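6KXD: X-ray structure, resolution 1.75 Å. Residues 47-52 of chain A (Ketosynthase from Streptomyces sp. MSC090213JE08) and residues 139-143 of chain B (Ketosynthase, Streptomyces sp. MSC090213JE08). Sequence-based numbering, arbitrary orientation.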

# COMPACT_ATOMS: atom_id res chain seq x y z
N THR A 47 11.72 23.76 11.27
CA THR A 47 11.06 24.46 10.16
C THR A 47 11.89 25.66 9.64
O THR A 47 11.49 26.30 8.67
CB THR A 47 9.64 24.91 10.54
OG1 THR A 47 9.67 25.87 11.60
CG2 THR A 47 8.76 23.76 10.97
N GLU A 48 13.05 25.92 10.26
CA GLU A 48 13.99 26.94 9.82
C GLU A 48 14.16 26.84 8.31
O GLU A 48 14.66 25.85 7.79
CB GLU A 48 15.36 26.74 10.48
CG GLU A 48 16.50 27.58 9.90
CD GLU A 48 17.92 27.14 10.23
OE1 GLU A 48 18.87 27.60 9.54
OE2 GLU A 48 18.10 26.34 11.17
N GLY A 49 13.81 27.92 7.60
CA GLY A 49 14.24 28.07 6.23
C GLY A 49 13.10 27.86 5.27
O GLY A 49 13.23 28.16 4.10
N PHE A 50 11.98 27.32 5.76
CA PHE A 50 10.80 27.03 4.95
C PHE A 50 9.96 28.29 4.78
O PHE A 50 9.01 28.28 3.97
CB PHE A 50 9.94 25.94 5.60
CG PHE A 50 10.47 24.54 5.41
CD1 PHE A 50 10.16 23.84 4.27
CD2 PHE A 50 11.26 23.92 6.37
CE1 PHE A 50 10.65 22.56 4.08
CE2 PHE A 50 11.74 22.64 6.18
CZ PHE A 50 11.46 21.97 5.02
N GLY A 51 10.26 29.33 5.58
CA GLY A 51 9.53 30.59 5.60
C GLY A 51 8.15 30.41 6.19
O GLY A 51 7.30 31.25 6.05
N GLN A 52 7.92 29.27 6.85
CA GLN A 52 6.58 28.80 7.14
C GLN A 52 6.68 27.64 8.14
O GLN A 52 7.69 26.96 8.12
CB GLN A 52 5.96 28.29 5.85
CG GLN A 52 4.47 28.50 5.76
CD GLN A 52 4.03 27.93 4.44
OE1 GLN A 52 4.64 28.18 3.39
NE2 GLN A 52 2.98 27.13 4.49
N ALA B 139 20.19 25.54 -0.23
CA ALA B 139 20.12 26.89 0.29
C ALA B 139 18.96 27.02 1.27
O ALA B 139 19.10 27.64 2.33
CB ALA B 139 19.97 27.89 -0.84
N ARG B 140 17.81 26.50 0.85
CA ARG B 140 16.66 26.43 1.66
C ARG B 140 16.18 24.98 1.67
O ARG B 140 16.58 24.19 0.81
CB ARG B 140 15.67 27.49 1.18
CG ARG B 140 16.17 28.90 1.49
CD ARG B 140 15.19 30.01 1.19
NE ARG B 140 13.99 29.98 2.02
CZ ARG B 140 12.82 30.45 1.62
NH1 ARG B 140 12.67 30.92 0.39
NH2 ARG B 140 11.79 30.45 2.44
N PRO B 141 15.39 24.57 2.68
CA PRO B 141 15.08 23.15 2.88
C PRO B 141 14.00 22.57 1.94
O PRO B 141 13.59 21.41 2.10
CB PRO B 141 14.60 23.12 4.33
CG PRO B 141 13.94 24.46 4.52
CD PRO B 141 14.80 25.42 3.73
N PHE B 142 13.51 23.38 1.00
CA PHE B 142 12.58 22.92 -0.02
C PHE B 142 13.17 23.17 -1.40
O PHE B 142 12.44 23.08 -2.40
CB PHE B 142 11.23 23.59 0.18
CG PHE B 142 11.23 25.08 -0.00
CD1 PHE B 142 11.64 25.92 1.03
CD2 PHE B 142 10.77 25.65 -1.18
CE1 PHE B 142 11.60 27.30 0.88
CE2 PHE B 142 10.73 27.03 -1.33
CZ PHE B 142 11.14 27.85 -0.30
N TYR B 143 14.48 23.42 -1.42
CA TYR B 143 15.29 23.56 -2.64
C TYR B 143 15.80 22.18 -3.05
O TYR B 143 16.97 21.81 -2.94
CB TYR B 143 16.38 24.62 -2.46
CG TYR B 143 15.84 26.05 -2.45
CD1 TYR B 143 14.48 26.30 -2.27
CD2 TYR B 143 16.69 27.15 -2.57
CE1 TYR B 143 13.96 27.59 -2.26
CE2 TYR B 143 16.19 28.46 -2.54
CZ TYR B 143 14.82 28.68 -2.38
OH TYR B 143 14.28 29.93 -2.35

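Two loops from different chains meet around a type II beta turn in chain A, running from A:Thr47 to A:Phe50 and closed by a hydrogen bond from A:Phe50 N to A:Thr47 O (3.1 Å). A:Gly49 occupies the turn position with positive phi (108°), where a CB would jam against the preceding carbonyl O; an ideal CB would also lie 2.8 Å from B:Pro141 CD, a clash. The absent side chain leaves room for B:Pro141 CD; the closest CA atoms of the two backbones are A:Gly49 CA and B:Arg140 CA, 5.4 Å apart. From there A:Gly49 O accepts a hydrogen bond from B:Arg140 NE (2.9 Å) and a weak one from B:Arg140 NH2 (3.2 Å), the carbonyl lying at the guanidinium edge, where the N-H groups point. B:Arg140 reaches it with an m, t, p side chain (chi4 -152°); on its other terminal nitrogen, NH1 gives a weak hydrogen bond to B:Tyr143 OH (3.3 Å). A:Phe50 has its CA-to-CB bond pointing away, yet chi1 of -78° (m) brings the ring back to the partner. B:Pro141 CG, in a C-gamma endo ring, sits over one face, 3.3 Å from the A:Phe50 ring centroid and 14° off its normal, a CH-pi contact. B:Phe142, chi1 p, adds apolar packing, its CB 4.1 Å from A:Phe50 CE1.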